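Local coordinates for protein subtilase cytotoxin, subunit B (Escherichia coli, PDB 3DWQ) that forms the glycan-binding pentamer of an AB5 toxin and binds sugar chains that carry N-glycolylneuraminic acid, at residues M10-V15 and P73-Y78; Y77-V82 and P112-N117. All coordinates share one frame; numbering follows the deposited sequence.

Contact 1. Residues M10-V15 and P73-Y78. With NGC (N-glycolyl-alpha-neuraminic acid), chain G.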
# COMPACT_ATOMS: atom_id res chain seq x y z
N MET C 10 0.37 -10.06 -26.57
CA MET C 10 0.49 -10.66 -25.24
C MET C 10 1.52 -11.78 -25.20
O MET C 10 1.73 -12.48 -26.18
CB MET C 10 -0.87 -11.16 -24.74
CG MET C 10 -1.47 -12.27 -25.58
SD MET C 10 -3.08 -12.78 -24.99
CE MET C 10 -3.33 -14.27 -25.94
N PHE C 11 2.16 -11.92 -24.04
CA PHE C 11 3.05 -13.04 -23.75
C PHE C 11 2.47 -13.74 -22.53
O PHE C 11 2.33 -13.12 -21.47
CB PHE C 11 4.47 -12.54 -23.45
CG PHE C 11 5.36 -12.40 -24.66
CD1 PHE C 11 6.67 -12.87 -24.62
CD2 PHE C 11 4.91 -11.80 -25.84
CE1 PHE C 11 7.52 -12.74 -25.72
CE2 PHE C 11 5.74 -11.67 -26.95
CZ PHE C 11 7.05 -12.14 -26.89
N SER C 12 2.12 -15.01 -22.69
CA SER C 12 1.55 -15.81 -21.61
C SER C 12 2.60 -16.66 -20.91
O SER C 12 3.61 -17.04 -21.51
CB SER C 12 0.43 -16.71 -22.15
OG SER C 12 -0.62 -15.94 -22.70
N GLY C 13 2.36 -16.96 -19.63
CA GLY C 13 3.24 -17.81 -18.83
C GLY C 13 4.60 -17.18 -18.57
O GLY C 13 5.62 -17.88 -18.52
N VAL C 14 4.61 -15.87 -18.39
CA VAL C 14 5.83 -15.11 -18.16
C VAL C 14 6.12 -14.99 -16.66
O VAL C 14 5.24 -14.66 -15.88
CB VAL C 14 5.73 -13.70 -18.79
CG1 VAL C 14 6.99 -12.90 -18.54
CG2 VAL C 14 5.46 -13.79 -20.29
N VAL C 15 7.37 -15.26 -16.28
CA VAL C 15 7.83 -14.96 -14.92
C VAL C 15 8.59 -13.64 -14.95
O VAL C 15 9.57 -13.51 -15.69
CB VAL C 15 8.73 -16.09 -14.35
CG1 VAL C 15 9.30 -15.69 -12.98
CG2 VAL C 15 7.96 -17.39 -14.24
N PRO C 73 3.85 -17.51 -12.93
CA PRO C 73 3.81 -17.31 -14.37
C PRO C 73 2.54 -16.53 -14.72
O PRO C 73 1.43 -16.95 -14.38
CB PRO C 73 3.76 -18.73 -14.94
CG PRO C 73 3.17 -19.55 -13.86
CD PRO C 73 3.49 -18.89 -12.55
N VAL C 74 2.72 -15.39 -15.38
CA VAL C 74 1.63 -14.46 -15.61
C VAL C 74 1.56 -14.02 -17.07
O VAL C 74 2.50 -14.24 -17.84
CB VAL C 74 1.72 -13.22 -14.66
CG1 VAL C 74 1.52 -13.64 -13.21
CG2 VAL C 74 3.05 -12.47 -14.84
N ARG C 75 0.44 -13.42 -17.46
CA ARG C 75 0.30 -12.88 -18.80
C ARG C 75 0.65 -11.40 -18.80
O ARG C 75 0.09 -10.62 -18.03
CB ARG C 75 -1.13 -13.08 -19.33
CG ARG C 75 -1.34 -12.55 -20.74
CD ARG C 75 -2.67 -13.00 -21.30
NE ARG C 75 -2.66 -14.39 -21.74
CZ ARG C 75 -3.73 -15.05 -22.17
NH1 ARG C 75 -4.92 -14.46 -22.21
NH2 ARG C 75 -3.62 -16.32 -22.56
N ILE C 76 1.60 -11.03 -19.65
CA ILE C 76 1.93 -9.64 -19.88
C ILE C 76 1.23 -9.15 -21.15
O ILE C 76 1.48 -9.66 -22.25
CB ILE C 76 3.47 -9.38 -19.92
CG1 ILE C 76 4.03 -9.19 -18.50
CG2 ILE C 76 3.81 -8.12 -20.70
CD1 ILE C 76 4.26 -10.45 -17.71
N TYR C 77 0.33 -8.19 -20.97
CA TYR C 77 -0.30 -7.50 -22.09
C TYR C 77 0.51 -6.25 -22.36
O TYR C 77 0.87 -5.52 -21.42
CB TYR C 77 -1.73 -7.09 -21.76
CG TYR C 77 -2.71 -8.20 -21.46
CD1 TYR C 77 -3.64 -8.61 -22.42
CD2 TYR C 77 -2.76 -8.80 -20.20
CE1 TYR C 77 -4.57 -9.60 -22.14
CE2 TYR C 77 -3.69 -9.79 -19.91
CZ TYR C 77 -4.59 -10.19 -20.88
OH TYR C 77 -5.51 -11.17 -20.59
N TYR C 78 0.80 -5.98 -23.63
CA TYR C 78 1.65 -4.86 -24.02
C TYR C 78 1.20 -4.22 -25.33
O TYR C 78 0.52 -4.84 -26.14
CB TYR C 78 3.13 -5.29 -24.08
CG TYR C 78 3.47 -6.20 -25.25
CD1 TYR C 78 4.02 -5.68 -26.42
CD2 TYR C 78 3.24 -7.58 -25.18
CE1 TYR C 78 4.32 -6.51 -27.50
CE2 TYR C 78 3.53 -8.41 -26.25
CZ TYR C 78 4.07 -7.87 -27.41
OH TYR C 78 4.37 -8.69 -28.47
O9 NGC G . 6.53 -16.72 -27.23
C9 NGC G . 6.21 -15.42 -27.75
C8 NGC G . 4.71 -15.15 -27.66
O8 NGC G . 4.16 -15.87 -26.54
C7 NGC G . 4.02 -15.54 -28.97
O7 NGC G . 4.42 -14.67 -30.03
C6 NGC G . 2.49 -15.66 -28.95
O6 NGC G . 2.13 -16.77 -28.09
C2 NGC G . 0.95 -16.46 -27.36
C1 NGC G . 1.00 -16.40 -25.87
O1B NGC G . 2.09 -16.53 -25.28
O1A NGC G . -0.08 -16.20 -25.26
C3 NGC G . -0.30 -16.04 -28.12
C4 NGC G . 0.12 -14.78 -28.89
O4 NGC G . -0.76 -13.70 -28.57
C5 NGC G . 1.59 -14.46 -28.56
N5 NGC G . 1.99 -13.16 -29.12
C10 NGC G . 2.05 -12.74 -30.39
O10 NGC G . 1.78 -13.42 -31.37
C11 NGC G . 2.51 -11.31 -30.52
O11 NGC G . 2.48 -10.62 -29.26

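Contact 2. Residues Y77-V82 and P112-N117. With NGC (N-glycolyl-alpha-neuraminic acid), chain G.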
# COMPACT_ATOMS: atom_id res chain seq x y z
N TYR C 77 0.33 -8.19 -20.97
CA TYR C 77 -0.30 -7.50 -22.09
C TYR C 77 0.51 -6.25 -22.36
O TYR C 77 0.87 -5.52 -21.42
CB TYR C 77 -1.73 -7.09 -21.76
CG TYR C 77 -2.71 -8.20 -21.46
CD1 TYR C 77 -3.64 -8.61 -22.42
CD2 TYR C 77 -2.76 -8.80 -20.20
CE1 TYR C 77 -4.57 -9.60 -22.14
CE2 TYR C 77 -3.69 -9.79 -19.91
CZ TYR C 77 -4.59 -10.19 -20.88
OH TYR C 77 -5.51 -11.17 -20.59
N TYR C 78 0.80 -5.98 -23.63
CA TYR C 78 1.65 -4.86 -24.02
C TYR C 78 1.20 -4.22 -25.33
O TYR C 78 0.52 -4.84 -26.14
CB TYR C 78 3.13 -5.29 -24.08
CG TYR C 78 3.47 -6.20 -25.25
CD1 TYR C 78 4.02 -5.68 -26.42
CD2 TYR C 78 3.24 -7.58 -25.18
CE1 TYR C 78 4.32 -6.51 -27.50
CE2 TYR C 78 3.53 -8.41 -26.25
CZ TYR C 78 4.07 -7.87 -27.41
OH TYR C 78 4.37 -8.69 -28.47
N GLU C 79 1.59 -2.96 -25.52
CA GLU C 79 1.39 -2.26 -26.79
C GLU C 79 2.73 -1.70 -27.27
O GLU C 79 3.30 -0.83 -26.62
CB GLU C 79 0.36 -1.13 -26.64
CG GLU C 79 -0.11 -0.54 -27.96
CD GLU C 79 -1.28 0.42 -27.81
OE1 GLU C 79 -1.07 1.54 -27.30
OE2 GLU C 79 -2.40 0.06 -28.20
N PRO C 80 3.25 -2.23 -28.40
CA PRO C 80 4.51 -1.73 -28.94
C PRO C 80 4.40 -0.33 -29.54
O PRO C 80 3.31 0.10 -29.91
CB PRO C 80 4.85 -2.75 -30.03
CG PRO C 80 3.55 -3.34 -30.43
CD PRO C 80 2.69 -3.34 -29.20
N GLY C 81 5.53 0.36 -29.61
CA GLY C 81 5.62 1.66 -30.28
C GLY C 81 5.06 2.84 -29.50
O GLY C 81 4.85 3.91 -30.07
N VAL C 82 4.81 2.65 -28.21
CA VAL C 82 4.22 3.71 -27.38
C VAL C 82 5.28 4.73 -26.93
O VAL C 82 5.10 5.94 -27.10
CB VAL C 82 3.42 3.13 -26.18
CG1 VAL C 82 2.92 4.23 -25.25
CG2 VAL C 82 2.24 2.31 -26.69
N PRO C 112 -9.00 -11.62 -21.17
CA PRO C 112 -9.08 -11.53 -22.62
C PRO C 112 -7.77 -11.88 -23.34
O PRO C 112 -6.70 -11.87 -22.73
CB PRO C 112 -9.42 -10.06 -22.86
CG PRO C 112 -8.76 -9.35 -21.72
CD PRO C 112 -8.89 -10.29 -20.54
N ASP C 113 -7.89 -12.20 -24.62
CA ASP C 113 -6.73 -12.28 -25.48
C ASP C 113 -6.42 -10.87 -25.97
O ASP C 113 -7.33 -10.08 -26.21
CB ASP C 113 -7.01 -13.20 -26.67
CG ASP C 113 -7.15 -14.66 -26.28
OD1 ASP C 113 -6.68 -15.07 -25.19
OD2 ASP C 113 -7.74 -15.42 -27.07
N ARG C 114 -5.14 -10.54 -26.07
CA ARG C 114 -4.72 -9.35 -26.81
C ARG C 114 -3.93 -9.86 -28.01
O ARG C 114 -2.73 -10.12 -27.92
CB ARG C 114 -3.89 -8.40 -25.94
CG ARG C 114 -3.54 -7.10 -26.65
CD ARG C 114 -2.73 -6.17 -25.76
NE ARG C 114 -2.32 -4.95 -26.46
CZ ARG C 114 -3.09 -3.89 -26.64
NH1 ARG C 114 -4.34 -3.86 -26.18
NH2 ARG C 114 -2.62 -2.83 -27.29
N LYS C 115 -4.64 -9.98 -29.13
CA LYS C 115 -4.18 -10.78 -30.25
C LYS C 115 -4.68 -10.20 -31.56
O LYS C 115 -5.86 -9.88 -31.68
CB LYS C 115 -4.73 -12.20 -30.09
CG LYS C 115 -3.91 -13.30 -30.71
CD LYS C 115 -4.56 -14.64 -30.43
CE LYS C 115 -3.63 -15.79 -30.78
NZ LYS C 115 -4.28 -17.11 -30.53
N LYS C 116 -3.79 -10.06 -32.54
CA LYS C 116 -4.22 -9.80 -33.91
C LYS C 116 -4.97 -11.02 -34.41
O LYS C 116 -4.56 -12.16 -34.15
CB LYS C 116 -3.03 -9.52 -34.83
CG LYS C 116 -2.41 -8.14 -34.67
CD LYS C 116 -1.53 -7.78 -35.86
CE LYS C 116 -0.21 -8.54 -35.86
NZ LYS C 116 0.70 -8.05 -36.93
N ASN C 117 -6.08 -10.80 -35.11
CA ASN C 117 -6.78 -11.89 -35.78
C ASN C 117 -5.92 -12.47 -36.89
O ASN C 117 -4.96 -11.83 -37.33
CB ASN C 117 -8.13 -11.41 -36.32
CG ASN C 117 -9.17 -11.20 -35.23
OD1 ASN C 117 -9.84 -10.17 -35.19
ND2 ASN C 117 -9.31 -12.18 -34.35
O9 NGC G . 6.53 -16.72 -27.23
C9 NGC G . 6.21 -15.42 -27.75
C8 NGC G . 4.71 -15.15 -27.66
O8 NGC G . 4.16 -15.87 -26.54
C7 NGC G . 4.02 -15.54 -28.97
O7 NGC G . 4.42 -14.67 -30.03
C6 NGC G . 2.49 -15.66 -28.95
O6 NGC G . 2.13 -16.77 -28.09
C2 NGC G . 0.95 -16.46 -27.36
C1 NGC G . 1.00 -16.40 -25.87
O1B NGC G . 2.09 -16.53 -25.28
O1A NGC G . -0.08 -16.20 -25.26
C3 NGC G . -0.30 -16.04 -28.12
C4 NGC G . 0.12 -14.78 -28.89
O4 NGC G . -0.76 -13.70 -28.57
C5 NGC G . 1.59 -14.46 -28.56
N5 NGC G . 1.99 -13.16 -29.12
C10 NGC G . 2.05 -12.74 -30.39
O10 NGC G . 1.78 -13.42 -31.37
C11 NGC G . 2.51 -11.31 -30.52
O11 NGC G . 2.48 -10.62 -29.26

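Contact 1. Residues M10-V15 and P73-Y78
Arg75 sends its side chain out across the direction of strand 10-12, ending with Met10 over its guanidinium face and Ser12 at its edge. Its CB and CG pass Phe11 O, with CG also lying over one face of the Tyr77 ring. CD comes within 3.7 Å of Met10 SD. The chain then bends at chi3 (-77°), which swings NE onto Ser12: Arg75 NE donates to Ser12 OG at 2.7 Å, while NH2 adds a weak second bond to the same oxygen. NH1 leaves the contact for a weak bond to Pro112 O.

The backbones beneath are antiparallel, Phe11 and Ile76 forming a hydrogen-bonded pair. Two residues further along, Gly13 and Val14 both face Val74 in a G1 beta bulge, Gly13 taking a positive phi of 67°; here the first strand of this OB fold turns its corner.

Ser12 OG in turn donates a hydrogen bond to NGC O1A at 2.6 Å, and Ser12 N reaches NGC O1B at 3.0 Å, gripping both carboxylate oxygens. Phe11 lays a ring face under the glycerol tail, Phe11 CZ to NGC C9 being 3.5 Å, and the Tyr78 hydroxyl bonds the glycolyl oxygen, Tyr78 OH to NGC O11, at 2.8 Å.

Contact 2. Residues Y77-V82 and P112-N117
Tyr77 and Arg114 carry most of this contact, each reaching over to the other segment. The Tyr77 hydroxyl donates to a backbone carbonyl, with Tyr77 OH to Pro112 O a short 2.5 Å, the oxygen lying in the plane of the phenol and the hydroxyl in the carbonyl plane. The same ring edge receives Arg114 CB, 3.5 Å from Tyr77 CD1, and Pro112 CD packs against the hydroxyl.

From there Arg114 stretches out straight, CG anti to the backbone N (chi1 -175°), and its extended chain carries the guanidinium past Tyr77 to the end of strand 73-79. Arg114 NE bonds Tyr78 O at 2.9 Å, approaching from 50° above the carbonyl plane. Beyond it Arg114 NH2 meets Glu79 OE2 at 3.0 Å in a salt bridge whose hydrogen bond is weak and bent.

Around this first shell, Trp53 NE1 and Arg7 NE hold the two oxygens of the Glu79 carboxylate, while Thr3 O takes up Arg114 NH1. His20 of a neighbouring subunit meets the Tyr77 ring and packs on Pro112.

Lys115, next along, brings its CG within 3.8 Å of NGC O4. The irregular segment 112-117 thus fastens to one end of an OB-fold strand and borders the sialic-acid pocket of this AB5 toxin B subunit.

Overall arrangement
Following the chain from the N terminus, strand 10-12 runs first, and contact 1 closes a loop of 57 residues that holds the strands up to 41-47 and helix 57-70 before strand 73-79 returns beside the start. Contact 2 begins where that strand ends and closes a shorter loop of 29 residues, through helix 86-91, strand 96-102 and the Cys103-Cys109 disulfide. The loops follow in sequence, sharing just Tyr77 and Tyr78, rather than one enclosing the other. In space they join again: Arg75 NH1 approaches Asp113, and Met10 touches Arg114. Together they tie the N-terminal strand and the C-terminal tail to strand 73-79 around the bound sugar.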